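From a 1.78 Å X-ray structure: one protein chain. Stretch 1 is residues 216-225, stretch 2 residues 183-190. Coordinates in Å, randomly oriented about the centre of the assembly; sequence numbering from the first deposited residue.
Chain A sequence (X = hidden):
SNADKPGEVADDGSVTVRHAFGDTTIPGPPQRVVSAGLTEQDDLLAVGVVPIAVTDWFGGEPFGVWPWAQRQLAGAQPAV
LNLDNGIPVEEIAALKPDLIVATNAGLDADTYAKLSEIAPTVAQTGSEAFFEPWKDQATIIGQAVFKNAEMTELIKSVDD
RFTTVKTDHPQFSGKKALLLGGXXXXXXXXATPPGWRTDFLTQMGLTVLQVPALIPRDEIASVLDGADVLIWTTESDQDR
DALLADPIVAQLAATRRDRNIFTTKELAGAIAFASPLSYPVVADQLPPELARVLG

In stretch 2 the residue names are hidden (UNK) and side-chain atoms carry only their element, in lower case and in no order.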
# COMPACT_ATOMS: atom_id res chain seq x y z
N PRO A 216 11.12 21.32 0.11
CA PRO A 216 12.37 21.77 -0.51
C PRO A 216 13.51 21.86 0.50
O PRO A 216 13.28 22.02 1.70
CB PRO A 216 12.01 23.15 -1.07
CG PRO A 216 10.78 23.57 -0.35
CD PRO A 216 10.05 22.33 0.02
N ARG A 217 14.74 21.74 0.01
CA ARG A 217 15.91 21.66 0.89
C ARG A 217 16.00 22.81 1.90
O ARG A 217 16.36 22.60 3.05
CB ARG A 217 17.19 21.62 0.05
CG ARG A 217 18.39 21.14 0.82
CD ARG A 217 19.54 20.73 -0.09
NE ARG A 217 20.70 20.36 0.70
CZ ARG A 217 20.82 19.21 1.38
NH1 ARG A 217 19.86 18.30 1.35
NH2 ARG A 217 21.93 18.98 2.09
N ASP A 218 15.66 24.02 1.46
CA ASP A 218 15.73 25.18 2.34
C ASP A 218 14.65 25.20 3.45
O ASP A 218 14.73 26.02 4.38
CB ASP A 218 15.73 26.48 1.53
CG ASP A 218 14.43 26.74 0.82
OD1 ASP A 218 13.80 25.77 0.34
OD2 ASP A 218 14.03 27.91 0.72
N GLU A 219 13.66 24.31 3.38
CA GLU A 219 12.57 24.25 4.38
C GLU A 219 12.61 23.02 5.29
O GLU A 219 11.74 22.84 6.13
CB GLU A 219 11.21 24.33 3.68
CG GLU A 219 10.91 25.70 3.08
CD GLU A 219 9.59 25.73 2.32
OE1 GLU A 219 8.63 25.05 2.74
OE2 GLU A 219 9.52 26.43 1.28
N ILE A 220 13.61 22.17 5.14
CA ILE A 220 13.65 20.91 5.87
C ILE A 220 13.61 21.09 7.39
O ILE A 220 12.79 20.47 8.07
CB ILE A 220 14.89 20.08 5.49
CG1 ILE A 220 14.73 19.56 4.06
CG2 ILE A 220 15.08 18.91 6.44
CD1 ILE A 220 16.01 19.00 3.48
N ALA A 221 14.49 21.94 7.92
CA ALA A 221 14.53 22.21 9.36
C ALA A 221 13.21 22.81 9.83
O ALA A 221 12.63 22.35 10.81
CB ALA A 221 15.69 23.13 9.70
N SER A 222 12.73 23.81 9.09
CA SER A 222 11.49 24.50 9.41
C SER A 222 10.30 23.53 9.58
O SER A 222 9.50 23.69 10.50
CB SER A 222 11.20 25.53 8.30
OG SER A 222 9.89 26.05 8.38
N VAL A 223 10.21 22.53 8.72
CA VAL A 223 9.09 21.59 8.76
C VAL A 223 9.30 20.40 9.69
O VAL A 223 8.42 20.06 10.49
CB VAL A 223 8.76 21.07 7.35
CG1 VAL A 223 7.58 20.10 7.40
CG2 VAL A 223 8.45 22.24 6.42
N LEU A 224 10.47 19.77 9.57
CA LEU A 224 10.76 18.52 10.28
C LEU A 224 10.98 18.72 11.78
O LEU A 224 10.67 17.83 12.57
CB LEU A 224 11.94 17.76 9.66
CG LEU A 224 11.60 16.83 8.49
CD1 LEU A 224 10.90 17.56 7.37
CD2 LEU A 224 12.84 16.11 7.97
N ASP A 225 11.49 19.88 12.19
CA ASP A 225 11.69 20.13 13.62
C ASP A 225 10.36 20.36 14.34
O ASP A 225 10.33 20.47 15.56
CB ASP A 225 12.67 21.28 13.86
CG ASP A 225 14.12 20.90 13.56
OD1 ASP A 225 14.46 19.69 13.62
OD2 ASP A 225 14.93 21.81 13.28
N UNK A 183 14.56 8.03 0.61
CA UNK A 183 15.57 8.75 -0.16
C UNK A 183 15.19 10.22 -0.35
O UNK A 183 14.00 10.58 -0.36
o UNK A 183 14.58 8.11 -2.29
c UNK A 183 16.27 6.64 -1.37
c UNK A 183 15.80 8.09 -1.53
N UNK A 184 16.19 11.08 -0.48
CA UNK A 184 15.94 12.49 -0.80
C UNK A 184 15.70 12.60 -2.30
O UNK A 184 16.13 11.74 -3.08
c UNK A 184 17.51 13.34 1.11
c UNK A 184 17.11 13.38 -0.37
c UNK A 184 18.74 14.19 1.36
c UNK A 184 16.38 13.80 2.01
N UNK A 185 14.99 13.64 -2.71
CA UNK A 185 14.76 13.93 -4.12
C UNK A 185 15.31 15.32 -4.40
O UNK A 185 14.81 16.31 -3.85
c UNK A 185 13.06 13.53 -8.25
c UNK A 185 13.04 14.21 -5.93
c UNK A 185 13.27 13.89 -4.47
c UNK A 185 12.50 15.80 -7.68
c UNK A 185 12.69 15.50 -6.34
o UNK A 185 12.52 15.08 -9.97
c UNK A 185 12.69 14.81 -8.63
c UNK A 185 13.23 13.25 -6.91
N UNK A 186 16.33 15.40 -5.25
CA UNK A 186 16.99 16.67 -5.57
C UNK A 186 17.27 17.48 -4.30
O UNK A 186 17.00 18.68 -4.25
n UNK A 186 16.23 20.96 -9.84
n UNK A 186 14.29 20.39 -8.78
c UNK A 186 15.89 16.76 -7.88
c UNK A 186 16.13 17.48 -6.56
c UNK A 186 15.08 17.60 -8.87
c UNK A 186 15.45 20.02 -9.33
n UNK A 186 15.83 18.74 -9.38
N UNK A 187 17.80 16.81 -3.27
CA UNK A 187 18.14 17.46 -2.01
C UNK A 187 16.99 17.74 -1.05
O UNK A 187 17.21 18.20 0.07
N UNK A 188 15.76 17.48 -1.48
CA UNK A 188 14.57 17.70 -0.65
C UNK A 188 14.05 16.42 -0.03
O UNK A 188 14.44 15.30 -0.42
N UNK A 189 13.16 16.58 0.94
CA UNK A 189 12.55 15.45 1.64
C UNK A 189 11.19 15.15 1.03
O UNK A 189 10.39 16.07 0.79
c UNK A 189 13.75 15.84 3.81
c UNK A 189 11.52 14.70 3.82
c UNK A 189 12.39 15.75 3.14
N UNK A 190 10.93 13.87 0.80
CA UNK A 190 9.64 13.40 0.33
C UNK A 190 8.77 13.03 1.52
O UNK A 190 9.24 12.41 2.47
o UNK A 190 11.69 10.54 -2.61
c UNK A 190 10.77 12.57 -1.75
n UNK A 190 10.11 11.57 -3.84
c UNK A 190 9.84 12.22 -0.60
c UNK A 190 10.89 11.47 -2.77

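Position 183 carries three side-chain atoms: a carbon bonded to one oxygen and one further carbon. Branching at CB with one hydroxyl identifies Thr 183. It lies far from stretch 1, in an exposed place where a small polar side chain is readily accommodated.

At position 184 there are four carbons, forked at the second, and no heteroatom. This is Leu 184, its chi1 in the m well and chi2 in t. CA-to-CB points toward stretch 1, and CD1 comes within 4.3 Å of NH1 of Arg 217, near the plane of the guanidinium at its edge. The contact is a marginal one, packing rather than polar pairing.

Position 185 has one carbon leading to a six-carbon ring that bears an oxygen: Tyr 185. The ring is exposed and stays clear of stretch 1. Its backbone matters more here, for it opens a type I' turn that closes at position 188, with N of Tyr 185 2.9 Å from O of residue 188 and N of residue 188 2.8 Å from O of Tyr 185, both hydrogen bonds.

Position 186 shows three carbons, a nitrogen, then a carbon carrying two more nitrogens, the guanidinium of Arg 186. This long charged chain is exposed and makes no contact with stretch 1. Its backbone, at phi 46° and psi 45°, takes the left-handed conformation that the first inner place of a type I' turn demands.

No side-chain atoms appear at position 187, so it is Gly 187. Its phi of 79° by itself favours glycine, and the surroundings add a second reason: an ideal CB would point toward stretch 1 and lie only 3.0 Å from CD of Arg 217. The bare backbone also presents its carbonyl, and NH1 of Arg 217 donates a hydrogen bond to O of Gly 187 at 2.9 Å, with an N-H...O angle of 160°. CD1 of Ile 220 lies 3.7 Å from the same O of Gly 187.

Position 188 is likewise without side-chain atoms: Gly 188. Its phi of -101° does not require glycine, but the chains run close here, with CA of Gly 188 4.5 Å from CA of Arg 217. An ideal CB would lie 3.7 Å from CA of Pro 216, a close but not prohibitive approach.

At position 189 one carbon carries two others, the compact fork of Val 189. It is buried, in a strand, where a beta-branched residue is well suited. Its CG2 packs 3.9 Å from CG1 of Ile 220 and 4.3 Å from CD2 of Leu 224.

Position 190 has three carbons, the third bearing one oxygen and one nitrogen, hence Gln 190. Also in the strand, it does not reach stretch 1.

The contact thus joins two elements. Ile 220 and Leu 224, one helical turn apart, meet Val 189 in a buried apolar patch, while the extended side chain of Arg 217 reaches the turn and binds its carbonyl. Gly 187 leaves room for that arginine.

Stretch 2, residues 183-190: TLYRGGVQ
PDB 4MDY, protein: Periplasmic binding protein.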